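Local atomic coordinates of D-aminoacyl-tRNA deacylase (Archaeoglobus fulgidus, PDB entry 1YQE), a protein that probably hydrolyses D-aminoacyl-tRNAs to free D-amino acids and tRNA, with zinc as cofactor, and so counteracts the toxicity of D-aminoacyl-tRNAs. Residues A[220-226]-A[249-254]. Sequence-based numbering, arbitrary orientation.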
loop_
_atom_site.group_PDB
_atom_site.type_symbol
_atom_site.label_atom_id
_atom_site.label_comp_id
_atom_site.label_asym_id
_atom_site.label_seq_id
_atom_site.Cartn_x
_atom_site.Cartn_y
_atom_site.Cartn_z
ATOM N N LYS A 220 -14.252 -9.593 -1.084
ATOM C CA LYS A 220 -15.519 -10.186 -1.474
ATOM C C LYS A 220 -16.690 -9.223 -1.270
ATOM O O LYS A 220 -17.673 -9.291 -2.006
ATOM C CB LYS A 220 -15.752 -11.484 -0.683
ATOM C CG LYS A 220 -17.184 -11.987 -0.710
ATOM C CD LYS A 220 -17.288 -13.426 -0.221
ATOM C CE LYS A 220 -18.687 -13.725 0.306
ATOM N NZ LYS A 220 -19.753 -13.272 -0.632
ATOM N N TYR A 221 -16.597 -8.321 -0.293
ATOM C CA TYR A 221 -17.711 -7.394 -0.062
ATOM C C TYR A 221 -17.887 -6.368 -1.185
ATOM O O TYR A 221 -18.878 -5.640 -1.224
ATOM C CB TYR A 221 -17.584 -6.696 1.312
ATOM C CG TYR A 221 -16.438 -5.717 1.480
ATOM C CD1 TYR A 221 -16.449 -4.481 0.834
ATOM C CD2 TYR A 221 -15.346 -6.022 2.299
ATOM C CE1 TYR A 221 -15.406 -3.571 0.996
ATOM C CE2 TYR A 221 -14.295 -5.115 2.469
ATOM C CZ TYR A 221 -14.332 -3.891 1.812
ATOM O OH TYR A 221 -13.302 -2.984 1.960
ATOM N N THR A 222 -16.938 -6.332 -2.118
ATOM C CA THR A 222 -17.014 -5.401 -3.243
ATOM C C THR A 222 -17.553 -6.048 -4.528
ATOM O O THR A 222 -17.857 -5.342 -5.494
ATOM C CB THR A 222 -15.621 -4.824 -3.584
ATOM O OG1 THR A 222 -14.828 -5.843 -4.210
ATOM C CG2 THR A 222 -14.916 -4.348 -2.328
ATOM N N PHE A 223 -17.677 -7.376 -4.537
ATOM C CA PHE A 223 -18.130 -8.107 -5.729
ATOM C C PHE A 223 -19.318 -7.523 -6.493
ATOM O O PHE A 223 -19.249 -7.355 -7.709
ATOM C CB PHE A 223 -18.461 -9.570 -5.393
ATOM C CG PHE A 223 -17.260 -10.432 -5.091
ATOM C CD1 PHE A 223 -15.965 -9.955 -5.271
ATOM C CD2 PHE A 223 -17.435 -11.739 -4.633
ATOM C CE1 PHE A 223 -14.861 -10.764 -5.002
ATOM C CE2 PHE A 223 -16.338 -12.558 -4.359
ATOM C CZ PHE A 223 -15.049 -12.068 -4.545
ATOM N N GLU A 224 -20.402 -7.231 -5.781
ATOM C CA GLU A 224 -21.617 -6.702 -6.400
ATOM C C GLU A 224 -21.473 -5.330 -7.043
ATOM O O GLU A 224 -22.274 -4.954 -7.901
ATOM C CB GLU A 224 -22.751 -6.635 -5.375
ATOM C CG GLU A 224 -23.182 -7.967 -4.786
ATOM C CD GLU A 224 -22.110 -8.612 -3.921
ATOM O OE1 GLU A 224 -21.345 -7.871 -3.265
ATOM O OE2 GLU A 224 -22.048 -9.862 -3.889
ATOM N N HIS A 225 -20.459 -4.581 -6.632
ATOM C CA HIS A 225 -20.243 -3.244 -7.164
ATOM C C HIS A 225 -19.130 -3.156 -8.197
ATOM O O HIS A 225 -18.924 -2.105 -8.800
ATOM C CB HIS A 225 -19.966 -2.272 -6.019
ATOM C CG HIS A 225 -21.162 -1.999 -5.161
ATOM N ND1 HIS A 225 -22.242 -1.264 -5.602
ATOM C CD2 HIS A 225 -21.453 -2.372 -3.893
ATOM C CE1 HIS A 225 -23.146 -1.192 -4.641
ATOM N NE2 HIS A 225 -22.692 -1.856 -3.593
ATOM N N LEU A 226 -18.410 -4.255 -8.396
ATOM C CA LEU A 226 -17.328 -4.278 -9.373
ATOM C C LEU A 226 -17.898 -4.432 -10.774
ATOM O O LEU A 226 -18.922 -5.081 -10.963
ATOM C CB LEU A 226 -16.387 -5.455 -9.116
ATOM C CG LEU A 226 -15.541 -5.535 -7.848
ATOM C CD1 LEU A 226 -14.837 -6.888 -7.836
ATOM C CD2 LEU A 226 -14.521 -4.397 -7.807
ATOM N N SER A 249 -13.083 -17.742 -2.769
ATOM C CA SER A 249 -13.874 -16.560 -2.449
ATOM C C SER A 249 -14.739 -16.077 -3.613
ATOM O O SER A 249 -15.901 -15.721 -3.423
ATOM C CB SER A 249 -12.944 -15.431 -1.991
ATOM O OG SER A 249 -13.671 -14.281 -1.605
ATOM N N VAL A 250 -14.172 -16.067 -4.815
ATOM C CA VAL A 250 -14.900 -15.608 -5.991
ATOM C C VAL A 250 -16.021 -16.554 -6.424
ATOM O O VAL A 250 -15.887 -17.776 -6.348
ATOM C CB VAL A 250 -13.950 -15.406 -7.197
ATOM C CG1 VAL A 250 -12.807 -14.466 -6.814
ATOM C CG2 VAL A 250 -13.409 -16.749 -7.667
ATOM N N ASN A 251 -17.131 -15.979 -6.872
ATOM C CA ASN A 251 -18.254 -16.771 -7.351
ATOM C C ASN A 251 -18.254 -16.678 -8.872
ATOM O O ASN A 251 -17.480 -15.913 -9.449
ATOM C CB ASN A 251 -19.578 -16.249 -6.781
ATOM C CG ASN A 251 -19.731 -14.752 -6.936
ATOM O OD1 ASN A 251 -19.514 -14.203 -8.015
ATOM N ND2 ASN A 251 -20.115 -14.084 -5.857
ATOM N N SER A 252 -19.108 -17.456 -9.527
ATOM C CA SER A 252 -19.158 -17.441 -10.983
ATOM C C SER A 252 -19.515 -16.072 -11.551
ATOM O O SER A 252 -19.100 -15.728 -12.657
ATOM C CB SER A 252 -20.144 -18.498 -11.487
ATOM O OG SER A 252 -21.292 -18.552 -10.664
ATOM N N ALA A 253 -20.274 -15.287 -10.795
ATOM C CA ALA A 253 -20.667 -13.959 -11.256
ATOM C C ALA A 253 -19.455 -13.041 -11.370
ATOM O O ALA A 253 -19.254 -12.384 -12.394
ATOM C CB ALA A 253 -21.689 -13.354 -10.302
ATOM N N VAL A 254 -18.643 -12.997 -10.320
ATOM C CA VAL A 254 -17.465 -12.143 -10.333
ATOM C C VAL A 254 -16.392 -12.701 -11.269
ATOM O O VAL A 254 -15.631 -11.939 -11.861
ATOM C CB VAL A 254 -16.894 -11.945 -8.895
ATOM C CG1 VAL A 254 -16.335 -13.246 -8.359
ATOM C CG2 VAL A 254 -15.837 -10.848 -8.898
HETATM O O HOH W 1 -21.162 -11.386 -6.336
#
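Start with F223, the bump that makes this contact. Its side chain leaves the turns of 220-226 and pushes into a hollow formed where 249-254 runs from extended loop into the start of helix 252-265. V254 forms one side wall, its methyls over a face of the ring: CG1 of V254 is 4.1 Å from the F223 ring centroid and only 10° off the ring normal, a CH-pi contact, while V254 CG2 comes to 3.7 Å from F223 CD1. The loop closes the end of the hollow around the ring tip, with S249 O at the ring edge, 3.3 Å from F223 CE2, and V250 CG1 4.0 Å from F223 CZ. L226 adds a smaller bump beside F223, its CD1 4.2 Å from V254 CG2.

N251 lies beside the ring, its ND2 3.8 Å from F223 CD2. It is the helix N-cap: its OD1 accepts from V254 N at 2.7 Å, a capping bond at the turn that carries V254. A water bridges the segments, 2.9 Å from N251 ND2 and 3.0 Å from E224 OE2; no direct hydrogen bond joins them. At the other end K220 CB rests 3.6 Å from S249 OG, whose hydrogen bond goes to G196 N; the backbone of K220 also hydrogen-bonds with G196.

This is structural packing, with no pyrophosphate-pocket residue in either segment. Connections following strands 212-218 and 242-245 of the parallel alpha/beta sheet, leading into helices 228-238 and 252-265, meet across the end of strand 189-194, which lies between those strands: F223 and V254 both touch its V194, and L226 reaches I257 of helix 252-265.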